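Transmembrane oligosaccharyl transferase (Archaeoglobus fulgidus, PDB 3WAJ) is an archaeal membrane protein of the STT3/AglB oligosaccharyl transferase family, with a helical transmembrane part of GT-C type and a globular C-terminal part. Local coordinates at residues 77-89 with 264-276. Residues are numbered along the deposited sequence; the frame is centred on the assembly and turned at random.
Sequences GSYTHFGPFLVYL and FAFNYPGFSTIFY. With SO4 (sulfate ion), chain C.
In the GT-C-type helical part of this STT3-family protein, residues 264-276, in the loop between helices 243-261 and 278-303, pack on residues 77-89, which run from strand 78-79 into helix 84-96, and aromatic rings and prolines do most of the joining. Y79 and Y268 form a T-shaped pair: the edge of Y268 stands over one face of Y79, planes 72° apart, with CE2 of Y268 3.7 Å from CG of Y79. P269, the centre of an inverse gamma turn, brings its CD to 3.6 Å from CE1 of Y79, whose OH bonds to the carbonyl of P531. The edge of the F275 ring meets the backbone carbonyl of Y79, CE1 of F275 lying 3.4 Å from O of Y79.

At the helix start, P84 rests against two rings. Its CG rides over a face of F264, 4.0 Å from the ring centroid, while CD makes a like CH-pi contact with a face of Y276. The Y276 ring also turns an edge to the carbonyl of H81, and its hydroxyl hydrogen-bonds V212 O in helix 199-214. At the edges of the Y276 and F275 rings, one water links the two backbones, giving a proton to T80 O and accepting one from Y276 N.

H81 offers its ring edge to the face of F275 in an offset T-shape, planes nearly perpendicular, and CG1 of I274 touches its CD2. The chi1 of H81, 72°, turns the ring so that this edge faces F275 while NE2 points to a sulfate. F82 beside it touches D47, which holds the zinc ion with D161 and H163, so this turn lies beside the metal site. The sulfate, probably from the crystallisation liquor and also held by H162 and R426, accepts a nearly straight bond (173°) from H81 NE2 to its O1, 3.1 Å long.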
ATOM      1  N   GLY A  77     -14.634 -11.686  -0.026  1.00 28.95           N
ATOM      2  CA  GLY A  77     -14.185 -11.400   1.325  1.00 30.95           C
ATOM      3  C   GLY A  77     -12.708 -11.729   1.462  1.00 33.40           C
ATOM      4  O   GLY A  77     -12.168 -12.525   0.689  1.00 34.17           O
ATOM      5  N   SER A  78     -12.052 -11.122   2.445  1.00 30.97           N
ATOM      6  CA  SER A  78     -10.619 -11.290   2.644  1.00 36.04           C
ATOM      7  C   SER A  78     -10.315 -11.657   4.095  1.00 41.10           C
ATOM      8  O   SER A  78     -10.809 -11.005   5.038  1.00 35.46           O
ATOM      9  CB  SER A  78      -9.872  -9.979   2.315  1.00 33.55           C
ATOM     10  OG  SER A  78      -9.415  -9.928   0.981  1.00 46.34           O
ATOM     11  N   TYR A  79      -9.479 -12.676   4.275  1.00 37.11           N
ATOM     12  CA  TYR A  79      -8.885 -12.907   5.581  1.00 37.67           C
ATOM     13  C   TYR A  79      -8.001 -11.721   5.895  1.00 35.35           C
ATOM     14  O   TYR A  79      -7.391 -11.156   5.000  1.00 39.16           O
ATOM     15  CB  TYR A  79      -8.033 -14.165   5.571  1.00 32.18           C
ATOM     16  CG  TYR A  79      -8.849 -15.409   5.347  1.00 36.18           C
ATOM     17  CD1 TYR A  79      -9.386 -16.108   6.416  1.00 33.64           C
ATOM     18  CD2 TYR A  79      -9.082 -15.880   4.069  1.00 33.76           C
ATOM     19  CE1 TYR A  79     -10.129 -17.237   6.214  1.00 32.39           C
ATOM     20  CE2 TYR A  79      -9.824 -17.000   3.855  1.00 33.14           C
ATOM     21  CZ  TYR A  79     -10.343 -17.679   4.931  1.00 32.78           C
ATOM     22  OH  TYR A  79     -11.094 -18.811   4.712  1.00 30.61           O
ATOM     23  N   THR A  80      -7.918 -11.361   7.167  1.00 30.08           N
ATOM     24  CA  THR A  80      -7.192 -10.171   7.577  1.00 30.67           C
ATOM     25  C   THR A  80      -5.837 -10.560   8.137  1.00 38.24           C
ATOM     26  O   THR A  80      -5.758 -11.134   9.232  1.00 39.26           O
ATOM     27  CB  THR A  80      -7.981  -9.393   8.664  1.00 29.45           C
ATOM     28  OG1 THR A  80      -8.088 -10.196   9.845  1.00 33.67           O
ATOM     29  CG2 THR A  80      -9.377  -9.102   8.195  1.00 35.13           C
ATOM     30  N   HIS A  81      -4.762 -10.255   7.417  1.00 38.57           N
ATOM     31  CA  HIS A  81      -3.445 -10.523   7.995  1.00 32.19           C
ATOM     32  C   HIS A  81      -2.986  -9.449   8.977  1.00 32.92           C
ATOM     33  O   HIS A  81      -2.023  -9.671   9.714  1.00 37.76           O
ATOM     34  CB  HIS A  81      -2.377 -10.766   6.934  1.00 31.27           C
ATOM     35  CG  HIS A  81      -1.981  -9.535   6.185  1.00 36.48           C
ATOM     36  ND1 HIS A  81      -2.687  -9.072   5.097  1.00 42.59           N
ATOM     37  CD2 HIS A  81      -0.956  -8.668   6.368  1.00 43.32           C
ATOM     38  CE1 HIS A  81      -2.122  -7.968   4.647  1.00 49.18           C
ATOM     39  NE2 HIS A  81      -1.064  -7.700   5.397  1.00 48.96           N
ATOM     40  N   PHE A  82      -3.657  -8.300   9.005  1.00 32.10           N
ATOM     41  CA  PHE A  82      -3.246  -7.223   9.922  1.00 37.06           C
ATOM     42  C   PHE A  82      -3.324  -7.691  11.360  1.00 40.37           C
ATOM     43  O   PHE A  82      -4.356  -8.198  11.800  1.00 40.20           O
ATOM     44  CB  PHE A  82      -4.115  -5.973   9.747  1.00 37.04           C
ATOM     45  CG  PHE A  82      -3.716  -5.116   8.586  1.00 35.42           C
ATOM     46  CD1 PHE A  82      -2.853  -5.602   7.595  1.00 33.61           C
ATOM     47  CD2 PHE A  82      -4.181  -3.810   8.487  1.00 36.79           C
ATOM     48  CE1 PHE A  82      -2.484  -4.797   6.501  1.00 35.79           C
ATOM     49  CE2 PHE A  82      -3.814  -2.992   7.404  1.00 35.34           C
ATOM     50  CZ  PHE A  82      -2.964  -3.487   6.411  1.00 31.98           C
ATOM     51  N   GLY A  83      -2.227  -7.520  12.086  1.00 46.62           N
ATOM     52  CA  GLY A  83      -2.075  -8.135  13.392  1.00 40.25           C
ATOM     53  C   GLY A  83      -2.884  -7.529  14.524  1.00 41.17           C
ATOM     54  O   GLY A  83      -3.293  -6.363  14.464  1.00 41.36           O
ATOM     55  N   PRO A  84      -3.107  -8.327  15.583  1.00 43.19           N
ATOM     56  CA  PRO A  84      -3.847  -7.829  16.743  1.00 40.50           C
ATOM     57  C   PRO A  84      -3.118  -6.747  17.528  1.00 40.03           C
ATOM     58  O   PRO A  84      -3.813  -5.959  18.169  1.00 44.08           O
ATOM     59  CB  PRO A  84      -4.051  -9.083  17.611  1.00 46.28           C
ATOM     60  CG  PRO A  84      -3.033 -10.095  17.111  1.00 40.75           C
ATOM     61  CD  PRO A  84      -2.854  -9.781  15.656  1.00 40.78           C
ATOM     62  N   PHE A  85      -1.788  -6.676  17.495  1.00 37.45           N
ATOM     63  CA  PHE A  85      -1.129  -5.639  18.294  1.00 39.43           C
ATOM     64  C   PHE A  85      -1.683  -4.237  18.025  1.00 40.75           C
ATOM     65  O   PHE A  85      -2.129  -3.534  18.943  1.00 44.58           O
ATOM     66  CB  PHE A  85       0.395  -5.609  18.135  1.00 40.40           C
ATOM     67  CG  PHE A  85       1.017  -4.409  18.807  1.00 41.91           C
ATOM     68  CD1 PHE A  85       1.441  -3.319  18.064  1.00 33.18           C
ATOM     69  CD2 PHE A  85       1.107  -4.343  20.198  1.00 40.65           C
ATOM     70  CE1 PHE A  85       1.972  -2.187  18.686  1.00 39.20           C
ATOM     71  CE2 PHE A  85       1.650  -3.217  20.836  1.00 39.85           C
ATOM     72  CZ  PHE A  85       2.083  -2.134  20.077  1.00 40.31           C
ATOM     73  N   LEU A  86      -1.649  -3.824  16.761  1.00 41.40           N
ATOM     74  CA  LEU A  86      -2.057  -2.462  16.410  1.00 35.23           C
ATOM     75  C   LEU A  86      -3.567  -2.343  16.458  1.00 34.95           C
ATOM     76  O   LEU A  86      -4.084  -1.301  16.849  1.00 36.21           O
ATOM     77  CB  LEU A  86      -1.552  -2.075  15.018  1.00 41.64           C
ATOM     78  CG  LEU A  86      -1.007  -0.661  14.765  1.00 42.96           C
ATOM     79  CD1 LEU A  86      -1.196  -0.251  13.291  1.00 24.58           C
ATOM     80  CD2 LEU A  86      -1.585   0.381  15.712  1.00 42.67           C
ATOM     81  N   VAL A  87      -4.285  -3.394  16.056  1.00 36.81           N
ATOM     82  CA  VAL A  87      -5.739  -3.333  16.164  1.00 37.86           C
ATOM     83  C   VAL A  87      -6.133  -3.066  17.623  1.00 39.11           C
ATOM     84  O   VAL A  87      -6.873  -2.139  17.894  1.00 40.97           O
ATOM     85  CB  VAL A  87      -6.458  -4.588  15.611  1.00 32.69           C
ATOM     86  CG1 VAL A  87      -7.978  -4.417  15.775  1.00 25.72           C
ATOM     87  CG2 VAL A  87      -6.135  -4.789  14.138  1.00 29.30           C
ATOM     88  N   TYR A  88      -5.609  -3.847  18.565  1.00 38.87           N
ATOM     89  CA  TYR A  88      -5.941  -3.619  19.962  1.00 36.31           C
ATOM     90  C   TYR A  88      -5.370  -2.317  20.485  1.00 37.41           C
ATOM     91  O   TYR A  88      -6.109  -1.557  21.100  1.00 46.49           O
ATOM     92  CB  TYR A  88      -5.595  -4.831  20.847  1.00 41.90           C
ATOM     93  CG  TYR A  88      -6.568  -5.972  20.643  1.00 46.04           C
ATOM     94  CD1 TYR A  88      -7.825  -5.948  21.228  1.00 50.30           C
ATOM     95  CD2 TYR A  88      -6.255  -7.040  19.821  1.00 41.44           C
ATOM     96  CE1 TYR A  88      -8.735  -6.982  21.022  1.00 47.81           C
ATOM     97  CE2 TYR A  88      -7.147  -8.074  19.612  1.00 43.14           C
ATOM     98  CZ  TYR A  88      -8.386  -8.042  20.217  1.00 45.96           C
ATOM     99  OH  TYR A  88      -9.275  -9.077  20.003  1.00 48.03           O
ATOM    100  N   LEU A  89      -4.089  -2.033  20.235  1.00 37.61           N
ATOM    101  CA  LEU A  89      -3.526  -0.727  20.634  1.00 40.54           C
ATOM    102  C   LEU A  89      -4.445   0.431  20.237  1.00 45.67           C
ATOM    103  O   LEU A  89      -4.759   1.301  21.064  1.00 51.61           O
ATOM    104  CB  LEU A  89      -2.122  -0.499  20.059  1.00 43.50           C
ATOM    105  CG  LEU A  89      -1.472   0.845  20.444  1.00 43.93           C
ATOM    106  CD1 LEU A  89      -1.469   1.042  21.967  1.00 42.79           C
ATOM    107  CD2 LEU A  89      -0.048   0.959  19.911  1.00 34.71           C
ATOM    108  N   PHE A 264      -4.006 -16.540  19.325  1.00 46.83           N
ATOM    109  CA  PHE A 264      -4.282 -16.055  17.974  1.00 49.24           C
ATOM    110  C   PHE A 264      -3.908 -17.062  16.893  1.00 47.80           C
ATOM    111  O   PHE A 264      -4.123 -16.822  15.700  1.00 48.62           O
ATOM    112  CB  PHE A 264      -3.565 -14.729  17.746  1.00 44.43           C
ATOM    113  CG  PHE A 264      -3.759 -13.747  18.864  1.00 44.15           C
ATOM    114  CD1 PHE A 264      -4.827 -12.851  18.843  1.00 42.35           C
ATOM    115  CD2 PHE A 264      -2.878 -13.717  19.941  1.00 48.21           C
ATOM    116  CE1 PHE A 264      -5.007 -11.929  19.881  1.00 39.46           C
ATOM    117  CE2 PHE A 264      -3.048 -12.801  20.984  1.00 45.84           C
ATOM    118  CZ  PHE A 264      -4.121 -11.912  20.956  1.00 39.19           C
ATOM    119  N   ALA A 265      -3.381 -18.199  17.331  1.00 36.19           N
ATOM    120  CA  ALA A 265      -2.819 -19.196  16.428  1.00 38.48           C
ATOM    121  C   ALA A 265      -3.840 -19.794  15.488  1.00 39.32           C
ATOM    122  O   ALA A 265      -3.481 -20.328  14.452  1.00 44.49           O
ATOM    123  CB  ALA A 265      -2.106 -20.317  17.227  1.00 37.86           C
ATOM    124  N   PHE A 266      -5.117 -19.718  15.846  1.00 48.01           N
ATOM    125  CA  PHE A 266      -6.137 -20.489  15.136  1.00 47.12           C
ATOM    126  C   PHE A 266      -7.182 -19.645  14.425  1.00 52.39           C
ATOM    127  O   PHE A 266      -8.385 -19.914  14.526  1.00 56.73           O
ATOM    128  CB  PHE A 266      -6.803 -21.454  16.119  1.00 48.50           C
ATOM    129  CG  PHE A 266      -5.823 -22.295  16.868  1.00 45.28           C
ATOM    130  CD1 PHE A 266      -5.253 -23.407  16.267  1.00 42.11           C
ATOM    131  CD2 PHE A 266      -5.437 -21.951  18.156  1.00 48.53           C
ATOM    132  CE1 PHE A 266      -4.324 -24.182  16.949  1.00 47.01           C
ATOM    133  CE2 PHE A 266      -4.515 -22.717  18.845  1.00 50.93           C
ATOM    134  CZ  PHE A 266      -3.955 -23.836  18.240  1.00 48.58           C
ATOM    135  N   ASN A 267      -6.714 -18.641  13.689  1.00 44.70           N
ATOM    136  CA  ASN A 267      -7.607 -17.694  13.035  1.00 39.44           C
ATOM    137  C   ASN A 267      -7.539 -17.812  11.525  1.00 45.49           C
ATOM    138  O   ASN A 267      -8.245 -17.109  10.794  1.00 42.57           O
ATOM    139  CB  ASN A 267      -7.279 -16.274  13.491  1.00 40.76           C
ATOM    140  CG  ASN A 267      -7.789 -15.995  14.879  1.00 43.49           C
ATOM    141  OD1 ASN A 267      -8.941 -16.293  15.186  1.00 50.71           O
ATOM    142  ND2 ASN A 267      -6.936 -15.449  15.736  1.00 38.63           N
ATOM    143  N   TYR A 268      -6.698 -18.733  11.066  1.00 44.74           N
ATOM    144  CA  TYR A 268      -6.564 -19.000   9.642  1.00 46.75           C
ATOM    145  C   TYR A 268      -6.606 -20.502   9.375  1.00 49.28           C
ATOM    146  O   TYR A 268      -5.869 -21.255   9.995  1.00 43.84           O
ATOM    147  CB  TYR A 268      -5.254 -18.415   9.124  1.00 37.15           C
ATOM    148  CG  TYR A 268      -5.154 -18.421   7.631  1.00 33.11           C
ATOM    149  CD1 TYR A 268      -4.383 -19.362   6.973  1.00 39.69           C
ATOM    150  CD2 TYR A 268      -5.842 -17.482   6.872  1.00 37.31           C
ATOM    151  CE1 TYR A 268      -4.285 -19.370   5.593  1.00 37.97           C
ATOM    152  CE2 TYR A 268      -5.760 -17.477   5.502  1.00 40.93           C
ATOM    153  CZ  TYR A 268      -4.978 -18.427   4.862  1.00 43.95           C
ATOM    154  OH  TYR A 268      -4.882 -18.424   3.487  1.00 47.97           O
ATOM    155  N   PRO A 269      -7.462 -20.931   8.431  1.00 54.91           N
ATOM    156  CA  PRO A 269      -7.701 -22.348   8.119  1.00 57.57           C
ATOM    157  C   PRO A 269      -6.580 -22.959   7.288  1.00 60.09           C
ATOM    158  O   PRO A 269      -6.790 -23.254   6.102  1.00 60.56           O
ATOM    159  CB  PRO A 269      -8.983 -22.301   7.286  1.00 57.24           C
ATOM    160  CG  PRO A 269      -8.900 -20.974   6.575  1.00 56.41           C
ATOM    161  CD  PRO A 269      -8.246 -20.031   7.561  1.00 53.36           C
ATOM    162  N   GLY A 270      -5.415 -23.153   7.901  1.00 57.42           N
ATOM    163  CA  GLY A 270      -4.254 -23.661   7.190  1.00 55.80           C
ATOM    164  C   GLY A 270      -2.948 -23.164   7.779  1.00 59.33           C
ATOM    165  O   GLY A 270      -2.929 -22.559   8.850  1.00 63.53           O
ATOM    166  N   PHE A 271      -1.851 -23.433   7.080  1.00 56.33           N
ATOM    167  CA  PHE A 271      -0.540 -22.961   7.496  1.00 48.96           C
ATOM    168  C   PHE A 271      -0.124 -21.769   6.662  1.00 46.12           C
ATOM    169  O   PHE A 271      -0.154 -21.818   5.429  1.00 50.67           O
ATOM    170  CB  PHE A 271       0.504 -24.074   7.374  1.00 60.94           C
ATOM    171  CG  PHE A 271       0.409 -25.101   8.454  1.00 71.11           C
ATOM    172  CD1 PHE A 271      -0.125 -24.768   9.690  1.00 76.14           C
ATOM    173  CD2 PHE A 271       0.840 -26.394   8.241  1.00 77.29           C
ATOM    174  CE1 PHE A 271      -0.222 -25.713  10.706  1.00 76.07           C
ATOM    175  CE2 PHE A 271       0.742 -27.341   9.251  1.00 80.13           C
ATOM    176  CZ  PHE A 271       0.210 -26.999  10.483  1.00 75.73           C
ATOM    177  N   SER A 272       0.274 -20.693   7.334  1.00 43.01           N
ATOM    178  CA  SER A 272       0.638 -19.471   6.634  1.00 39.23           C
ATOM    179  C   SER A 272       1.830 -18.807   7.298  1.00 41.52           C
ATOM    180  O   SER A 272       2.030 -18.920   8.510  1.00 38.66           O
ATOM    181  CB  SER A 272      -0.552 -18.504   6.627  1.00 38.81           C
ATOM    182  OG  SER A 272      -0.225 -17.324   5.921  1.00 45.79           O
ATOM    183  N   THR A 273       2.618 -18.096   6.506  1.00 39.03           N
ATOM    184  CA  THR A 273       3.693 -17.290   7.067  1.00 43.69           C
ATOM    185  C   THR A 273       3.263 -15.830   7.279  1.00 46.05           C
ATOM    186  O   THR A 273       4.045 -15.038   7.800  1.00 51.81           O
ATOM    187  CB  THR A 273       4.948 -17.341   6.186  1.00 42.80           C
ATOM    188  OG1 THR A 273       4.624 -16.841   4.888  1.00 43.07           O
ATOM    189  CG2 THR A 273       5.462 -18.770   6.062  1.00 43.63           C
ATOM    190  N   ILE A 274       2.038 -15.475   6.875  1.00 36.73           N
ATOM    191  CA  ILE A 274       1.564 -14.086   7.030  1.00 41.38           C
ATOM    192  C   ILE A 274       0.255 -13.948   7.848  1.00 36.44           C
ATOM    193  O   ILE A 274       0.176 -13.156   8.788  1.00 41.68           O
ATOM    194  CB  ILE A 274       1.522 -13.313   5.659  1.00 47.04           C
ATOM    195  CG1 ILE A 274       1.374 -11.797   5.880  1.00 52.91           C
ATOM    196  CG2 ILE A 274       0.432 -13.857   4.738  1.00 35.60           C
ATOM    197  CD1 ILE A 274       2.533 -11.148   6.662  1.00 47.83           C
ATOM    198  N   PHE A 275      -0.749 -14.745   7.511  1.00 32.36           N
ATOM    199  CA  PHE A 275      -1.965 -14.845   8.312  1.00 30.70           C
ATOM    200  C   PHE A 275      -1.739 -15.532   9.670  1.00 41.55           C
ATOM    201  O   PHE A 275      -0.741 -16.243   9.868  1.00 42.08           O
ATOM    202  CB  PHE A 275      -3.040 -15.581   7.517  1.00 28.33           C
ATOM    203  CG  PHE A 275      -3.422 -14.884   6.231  1.00 32.89           C
ATOM    204  CD1 PHE A 275      -4.263 -13.766   6.257  1.00 28.93           C
ATOM    205  CD2 PHE A 275      -2.929 -15.326   5.001  1.00 30.74           C
ATOM    206  CE1 PHE A 275      -4.628 -13.099   5.071  1.00 33.27           C
ATOM    207  CE2 PHE A 275      -3.287 -14.664   3.805  1.00 31.81           C
ATOM    208  CZ  PHE A 275      -4.139 -13.544   3.844  1.00 28.78           C
ATOM    209  N   TYR A 276      -2.670 -15.328  10.600  1.00 44.46           N
ATOM    210  CA  TYR A 276      -2.499 -15.829  11.965  1.00 42.38           C
ATOM    211  C   TYR A 276      -2.871 -17.308  12.123  1.00 43.39           C
ATOM    212  O   TYR A 276      -4.019 -17.667  12.393  1.00 43.59           O
ATOM    213  CB  TYR A 276      -3.161 -14.882  12.983  1.00 35.97           C
ATOM    214  CG  TYR A 276      -2.285 -13.670  13.148  1.00 36.76           C
ATOM    215  CD1 TYR A 276      -1.285 -13.637  14.119  1.00 36.16           C
ATOM    216  CD2 TYR A 276      -2.376 -12.599  12.262  1.00 34.68           C
ATOM    217  CE1 TYR A 276      -0.435 -12.551  14.244  1.00 35.54           C
ATOM    218  CE2 TYR A 276      -1.526 -11.504  12.372  1.00 35.04           C
ATOM    219  CZ  TYR A 276      -0.558 -11.485  13.362  1.00 38.28           C
ATOM    220  OH  TYR A 276       0.282 -10.398  13.472  1.00 38.40           O
TER
HETATM  221  S   SO4 C 902       2.322  -6.129   4.936  1.00 53.58           S
HETATM  222  O1  SO4 C 902       1.019  -5.462   5.053  1.00 50.57           O
HETATM  223  O2  SO4 C 902       2.089  -7.507   4.491  1.00 57.00           O
HETATM  224  O3  SO4 C 902       3.133  -5.405   3.955  1.00 60.19           O
HETATM  225  O4  SO4 C 902       3.050  -6.161   6.210  1.00 54.10           O
HETATM  226  O   HOH W   1      -5.055 -13.919   9.613  1.00 40.76           O
HETATM  227  O   HOH W   2       0.589 -10.232   9.289  1.00 39.96           O